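PDB 5FXU: envelope polyprotein from Puumala orthohantavirus, which supplies the glycoprotein Gn, whose ectodomain forms part of the antigenic hantaviral surface and probably acts with its partner glycoprotein during host-cell entry. Local coordinates for residues 231-234 with 239-242; 285-290 with 320-325; 5-10 with 132-137. One frame throughout, in Å; residues are numbered along the deposited sequence.

How the interactions relate
The three contacts show three ways of joining parts of one Gn head: a beta hairpin closed by backbone hydrogen bonds (interaction 1), apolar packing of a loop on a strand (interaction 2) and a disulfide between strand and short helix (interaction 3). They follow one another along the chain in the order 3, 1, 2, and none touches another. Interactions 1 and 3 are neighbours, with centres about 18 Å apart and nearest atoms about 8 Å apart. Interaction 2 lies on the other side of the chain's centre from both, its centre about 28 Å from that of interaction 1 and about 38 Å from that of interaction 3.

Interaction 1 of 3, residues 231-234 with 239-242; sequences ICLV and EPLY
Ile231 lays its side chain alongside the ring of Pro240, the two pointing the same way, with CG1 of Ile231 4.0 Å from CB of Pro240. A first torsion of -159° places CG1 anti to the backbone N, and from there CD1 carries on to the backbone of Tyr242, ending 4.0 Å from its CA. The long CG1-CD1 arm of isoleucine suits this spot because it spans both the proline ring and the strand backbone.

Cys232 supplies the polar part of the contact. It forms an antiparallel hydrogen-bonded pair with Leu241: Cys232 N donates to Leu241 O at 2.9 Å, and Leu241 N returns a straighter bond to Cys232 O, with 165° at the hydrogen. Each carbonyl also receives a CA-H contact, Leu241 O from Ile231 and Cys232 O from Pro240. Proline, lacking an N-H, can still contribute in this way.

Leu233 starts away from the partner segment, yet its CD1 bends back to lie 3.8 Å from Pro240 CA. At the end of the segment, Val234 reaches with CG2 to CD2 of Leu241, 4.2 Å away. Leu241 shares with Cys232 the face opposite to Ile231 and Tyr242, and the apolar branches of Val234 and Leu241 suit their buried setting.

The arrangement is a beta hairpin, formed by strands 228-234 and 237-243. On its far side, strand 185-197 hydrogen-bonds to Ile231 and Leu233 through Phe194 and Arg192, and Cys193 of that strand ties to Cys232 in a disulfide; strand 19-30 pairs with 237-243, placing the hairpin between two further strands.

Interaction 2 of 3, residues 285-290 with 320-325; sequences GKAPST and VYIWAP
Val320 presses its CG1 methyl against the ring of Pro288, meeting CD at 4.0 Å, the two side chains crossing at about a right angle. With CG1 anti to the backbone N (chi1 174°), the methyl also lies against the Ala287-Pro288 linkage, 4.1 Å from Ala287 C. Ala287 points its lone methyl toward the strand, where CB rests 4.1 Å from CG1 of Ile322. Alanine is short enough to let the backbone come close, while beta-branched valine and isoleucine suit an extended chain and offer apolar branches to the loop.

The peptide bond before Pro288 is cis, so the loop turns sharply just where it touches Val320. This loop links strands 278-285 and 296-302, neighbours in a three-stranded antiparallel sheet, and the contact packs it against strand 321-323, which belongs to a different set of paired strands.

Farther out, hydrogen bonds fix the loop: Lys286 O accepts from Ser83 OG, Ala287 O pairs with Thr295 OG1, and Ser289 OG meets Glu85 OE1. Strand 321-323 is held by backbone bonds between Tyr321 and Thr58 and between Ile322 and Gly311, while Leu313 touches the side chains of both Val320 and Ile322.

Interaction 3 of 3, residues 5-10 with 132-137; sequences LKIECP and QTCITT
Cys9 and Cys134 are joined covalently, SG to SG at 2.1 Å, and this disulfide is the tight part of the contact. Both side chains point toward the opposite segment, and each sulfur lies anti to its own carbonyl carbon, chi1 being -69° at Cys9 and -73° at Cys134. The bridge itself is twisted by -82° about the S-S bond, near the quarter turn that disulfides favour, and the CA atoms of the two cysteines end up 5.9 Å apart. Cysteine is the one residue type that can make such a link, and here it does so where no hydrogen bond runs between the segments.

Between the two segments, packing beside the bridge is sparse: Ile7, two residues earlier in the strand and so on the same side as Cys9, brings CG2 to 4.3 Å from Cys134 SG. Val20 touches both Ile7 and Cys134, and Tyr153 lies against Ile7 and Cys9, so neighbouring strands add to the packing round the bridge.

The bridge ties edge strand 3-9 of a four-stranded mixed sheet to the short helix 133-136, which precedes strand 139-144 of the same sheet, thus pinning together pieces of chain more than 120 residues apart.

The outer side is looser. Ile135 and Thr136 are exposed on the helix, whose single turn is held by Ile135 N bonding to Gln132 O at 2.9 Å and by a longer bond from Thr136 N to the same oxygen. Beyond the turn, Asn44 bonds to Thr136 O through ND2 and to Thr137 OG1 through OD1, while Lys155 NZ bonds to Cys134 O.

Interaction 1 of 3, residues 231-234 with 239-242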
# COMPACT_ATOMS: atom_id res chain seq x y z
N ILE A 231 0.03 -7.80 3.13
CA ILE A 231 -1.31 -8.22 3.46
C ILE A 231 -2.25 -7.44 2.56
O ILE A 231 -2.12 -6.22 2.45
CB ILE A 231 -1.58 -8.09 4.98
CG1 ILE A 231 -2.73 -8.98 5.39
CG2 ILE A 231 -1.80 -6.64 5.41
CD1 ILE A 231 -2.33 -10.45 5.51
N CYS A 232 -3.15 -8.14 1.87
CA CYS A 232 -3.92 -7.55 0.78
C CYS A 232 -5.38 -7.82 1.00
O CYS A 232 -5.75 -8.81 1.63
CB CYS A 232 -3.51 -8.16 -0.58
SG CYS A 232 -1.73 -8.05 -0.96
N LEU A 233 -6.20 -6.93 0.48
CA LEU A 233 -7.63 -7.15 0.43
C LEU A 233 -8.03 -7.09 -1.01
O LEU A 233 -7.54 -6.24 -1.76
CB LEU A 233 -8.39 -6.12 1.24
CG LEU A 233 -8.55 -6.26 2.76
CD1 LEU A 233 -8.70 -7.65 3.33
CD2 LEU A 233 -7.35 -5.60 3.38
N VAL A 234 -8.94 -7.98 -1.39
CA VAL A 234 -9.36 -8.14 -2.76
C VAL A 234 -10.74 -7.51 -2.93
O VAL A 234 -11.66 -7.81 -2.19
CB VAL A 234 -9.42 -9.63 -3.11
CG1 VAL A 234 -9.72 -9.81 -4.57
CG2 VAL A 234 -8.10 -10.31 -2.76
N GLU A 239 -11.51 -11.67 2.80
CA GLU A 239 -10.58 -12.04 3.84
C GLU A 239 -9.17 -11.57 3.47
O GLU A 239 -8.84 -11.51 2.29
CB GLU A 239 -10.61 -13.54 4.06
CG GLU A 239 -11.93 -13.94 4.66
CD GLU A 239 -12.04 -15.42 4.94
OE1 GLU A 239 -11.52 -16.24 4.15
OE2 GLU A 239 -12.66 -15.75 5.97
N PRO A 240 -8.32 -11.28 4.46
CA PRO A 240 -6.95 -10.90 4.14
C PRO A 240 -6.18 -12.00 3.39
O PRO A 240 -6.35 -13.18 3.67
CB PRO A 240 -6.31 -10.66 5.51
CG PRO A 240 -7.48 -10.54 6.45
CD PRO A 240 -8.52 -11.43 5.91
N LEU A 241 -5.39 -11.59 2.41
CA LEU A 241 -4.57 -12.46 1.59
C LEU A 241 -3.10 -12.13 1.90
O LEU A 241 -2.68 -10.99 1.78
CB LEU A 241 -4.89 -12.19 0.14
CG LEU A 241 -3.95 -12.74 -0.92
CD1 LEU A 241 -3.93 -14.27 -0.89
CD2 LEU A 241 -4.40 -12.23 -2.28
N TYR A 242 -2.36 -13.13 2.36
CA TYR A 242 -0.96 -13.02 2.72
C TYR A 242 -0.11 -13.24 1.46
O TYR A 242 -0.29 -14.21 0.73
CB TYR A 242 -0.65 -14.07 3.78
CG TYR A 242 0.76 -14.05 4.35
CD1 TYR A 242 1.84 -14.62 3.65
CD2 TYR A 242 1.02 -13.50 5.62
CE1 TYR A 242 3.13 -14.60 4.18
CE2 TYR A 242 2.30 -13.51 6.17
CZ TYR A 242 3.34 -14.07 5.45
OH TYR A 242 4.59 -14.07 5.99

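Interaction 2 of 3, residues 285-290 with 320-325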
# COMPACT_ATOMS: atom_id res chain seq x y z
N GLY A 285 21.17 8.68 -3.45
CA GLY A 285 21.19 9.31 -2.14
C GLY A 285 21.52 8.35 -1.03
O GLY A 285 21.67 7.16 -1.27
N LYS A 286 21.61 8.90 0.18
CA LYS A 286 21.98 8.15 1.37
C LYS A 286 20.80 7.92 2.29
O LYS A 286 20.19 8.87 2.81
CB LYS A 286 23.05 8.90 2.13
CG LYS A 286 24.25 9.29 1.27
CD LYS A 286 25.14 10.27 2.01
CE LYS A 286 26.45 10.43 1.28
NZ LYS A 286 27.22 11.57 1.85
N ALA A 287 20.46 6.65 2.49
CA ALA A 287 19.38 6.25 3.38
C ALA A 287 19.86 5.12 4.28
O ALA A 287 20.21 4.07 3.77
CB ALA A 287 18.18 5.83 2.58
N PRO A 288 19.93 5.34 5.60
CA PRO A 288 19.66 6.64 6.24
C PRO A 288 20.73 7.68 5.89
O PRO A 288 21.75 7.32 5.30
CB PRO A 288 19.63 6.31 7.74
CG PRO A 288 20.38 5.04 7.87
CD PRO A 288 20.16 4.28 6.59
N SER A 289 20.49 8.94 6.22
CA SER A 289 21.39 10.03 5.86
C SER A 289 22.78 9.91 6.47
O SER A 289 23.74 10.48 5.95
CB SER A 289 20.80 11.38 6.27
OG SER A 289 20.70 11.48 7.68
N THR A 290 22.88 9.15 7.57
CA THR A 290 24.15 8.84 8.22
C THR A 290 25.05 7.86 7.47
O THR A 290 26.19 7.69 7.86
CB THR A 290 23.90 8.27 9.61
OG1 THR A 290 23.02 7.15 9.50
CG2 THR A 290 23.29 9.31 10.52
N VAL A 320 14.45 0.25 6.67
CA VAL A 320 14.79 1.65 6.52
C VAL A 320 13.70 2.26 5.66
O VAL A 320 13.65 1.99 4.46
CB VAL A 320 16.16 1.83 5.85
CG1 VAL A 320 16.43 3.30 5.58
CG2 VAL A 320 17.23 1.27 6.75
N TYR A 321 12.83 3.06 6.28
CA TYR A 321 11.69 3.63 5.59
C TYR A 321 12.09 4.93 4.90
O TYR A 321 12.81 5.73 5.47
CB TYR A 321 10.53 3.89 6.57
CG TYR A 321 9.88 2.65 7.11
CD1 TYR A 321 8.91 2.00 6.39
CD2 TYR A 321 10.24 2.12 8.36
CE1 TYR A 321 8.29 0.86 6.88
CE2 TYR A 321 9.64 0.97 8.87
CZ TYR A 321 8.66 0.34 8.11
OH TYR A 321 8.05 -0.82 8.55
N ILE A 322 11.60 5.11 3.70
CA ILE A 322 11.95 6.25 2.86
C ILE A 322 10.73 6.99 2.40
O ILE A 322 9.75 6.41 2.03
CB ILE A 322 12.76 5.79 1.63
CG1 ILE A 322 14.12 5.30 2.10
CG2 ILE A 322 13.03 6.94 0.67
CD1 ILE A 322 14.41 3.94 1.57
N TRP A 323 10.81 8.31 2.47
CA TRP A 323 9.87 9.21 1.89
C TRP A 323 10.64 10.07 0.88
O TRP A 323 11.53 10.82 1.27
CB TRP A 323 9.26 10.08 2.99
CG TRP A 323 8.32 11.11 2.47
CD1 TRP A 323 7.45 10.99 1.46
CD2 TRP A 323 8.16 12.43 2.99
NE1 TRP A 323 6.77 12.14 1.30
CE2 TRP A 323 7.18 13.05 2.23
CE3 TRP A 323 8.74 13.13 4.05
CZ2 TRP A 323 6.76 14.35 2.47
CZ3 TRP A 323 8.33 14.41 4.30
CH2 TRP A 323 7.34 15.02 3.51
N ALA A 324 10.30 9.96 -0.41
CA ALA A 324 11.08 10.57 -1.46
C ALA A 324 10.24 11.44 -2.38
O ALA A 324 9.90 11.04 -3.49
CB ALA A 324 11.82 9.49 -2.24
N PRO A 325 9.90 12.64 -1.92
CA PRO A 325 9.05 13.48 -2.74
C PRO A 325 9.78 13.97 -3.96
O PRO A 325 10.94 14.39 -3.86
CB PRO A 325 8.68 14.64 -1.82
CG PRO A 325 9.57 14.55 -0.63
CD PRO A 325 10.06 13.14 -0.54

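Interaction 3 of 3, residues 5-10 with 132-137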
# COMPACT_ATOMS: atom_id res chain seq x y z
N LEU A 5 -15.18 8.61 0.36
CA LEU A 5 -14.66 7.27 0.54
C LEU A 5 -15.84 6.30 0.58
O LEU A 5 -16.61 6.28 1.53
CB LEU A 5 -13.80 7.20 1.79
CG LEU A 5 -12.77 6.05 1.88
CD1 LEU A 5 -11.77 6.35 2.98
CD2 LEU A 5 -13.46 4.72 2.15
N LYS A 6 -15.98 5.53 -0.48
CA LYS A 6 -17.11 4.65 -0.65
C LYS A 6 -16.78 3.25 -0.11
O LYS A 6 -15.70 2.73 -0.32
CB LYS A 6 -17.54 4.71 -2.12
CG LYS A 6 -18.90 4.09 -2.45
CD LYS A 6 -19.32 4.32 -3.90
CE LYS A 6 -19.39 5.81 -4.28
NZ LYS A 6 -20.33 6.06 -5.42
N ILE A 7 -17.69 2.70 0.67
CA ILE A 7 -17.60 1.33 1.14
C ILE A 7 -18.78 0.59 0.52
O ILE A 7 -19.93 1.00 0.67
CB ILE A 7 -17.62 1.26 2.68
CG1 ILE A 7 -16.41 1.98 3.28
CG2 ILE A 7 -17.70 -0.17 3.20
CD1 ILE A 7 -15.08 1.29 3.04
N GLU A 8 -18.48 -0.47 -0.20
CA GLU A 8 -19.48 -1.35 -0.74
C GLU A 8 -19.77 -2.44 0.32
O GLU A 8 -18.91 -3.25 0.65
CB GLU A 8 -19.02 -1.96 -2.05
CG GLU A 8 -20.09 -2.82 -2.72
CD GLU A 8 -19.67 -3.41 -4.06
OE1 GLU A 8 -18.45 -3.63 -4.29
OE2 GLU A 8 -20.60 -3.68 -4.88
N CYS A 9 -21.01 -2.44 0.81
CA CYS A 9 -21.47 -3.38 1.85
C CYS A 9 -22.13 -4.64 1.28
O CYS A 9 -23.08 -4.52 0.51
CB CYS A 9 -22.47 -2.65 2.75
SG CYS A 9 -21.66 -1.38 3.74
N PRO A 10 -21.67 -5.84 1.67
CA PRO A 10 -22.39 -7.06 1.26
C PRO A 10 -23.76 -7.22 1.93
O PRO A 10 -24.00 -6.57 2.93
CB PRO A 10 -21.46 -8.19 1.71
CG PRO A 10 -20.15 -7.54 2.01
CD PRO A 10 -20.52 -6.18 2.53
N GLN A 132 -19.27 -5.70 10.07
CA GLN A 132 -20.32 -5.23 11.01
C GLN A 132 -20.53 -3.72 10.96
O GLN A 132 -21.62 -3.24 11.29
CB GLN A 132 -20.00 -5.62 12.47
CG GLN A 132 -20.21 -7.09 12.82
CD GLN A 132 -19.10 -8.04 12.30
OE1 GLN A 132 -18.06 -7.61 11.72
NE2 GLN A 132 -19.35 -9.33 12.46
N THR A 133 -19.50 -2.97 10.58
CA THR A 133 -19.61 -1.53 10.40
C THR A 133 -20.74 -1.13 9.45
O THR A 133 -21.39 -0.12 9.67
CB THR A 133 -18.29 -0.92 9.87
OG1 THR A 133 -17.21 -1.46 10.61
CG2 THR A 133 -18.26 0.58 10.08
N CYS A 134 -20.96 -1.94 8.43
CA CYS A 134 -22.09 -1.81 7.51
C CYS A 134 -23.49 -1.88 8.16
O CYS A 134 -24.45 -1.34 7.62
CB CYS A 134 -21.99 -2.89 6.42
SG CYS A 134 -20.66 -2.57 5.20
N ILE A 135 -23.61 -2.54 9.31
CA ILE A 135 -24.86 -2.55 10.08
C ILE A 135 -24.96 -1.27 10.90
O ILE A 135 -26.05 -0.69 11.00
CB ILE A 135 -24.96 -3.81 10.99
CG1 ILE A 135 -25.00 -5.06 10.13
CG2 ILE A 135 -26.20 -3.75 11.88
CD1 ILE A 135 -24.59 -6.31 10.87
N THR A 136 -23.85 -0.83 11.49
CA THR A 136 -23.88 0.29 12.41
C THR A 136 -23.88 1.66 11.77
O THR A 136 -24.17 2.65 12.46
CB THR A 136 -22.68 0.27 13.38
OG1 THR A 136 -21.45 0.38 12.66
CG2 THR A 136 -22.71 -0.98 14.22
N THR A 137 -23.52 1.75 10.49
CA THR A 137 -23.07 3.03 9.91
C THR A 137 -23.53 3.21 8.46
O THR A 137 -23.28 2.32 7.63
CB THR A 137 -21.53 3.14 10.00
OG1 THR A 137 -21.10 2.85 11.34
CG2 THR A 137 -21.05 4.55 9.65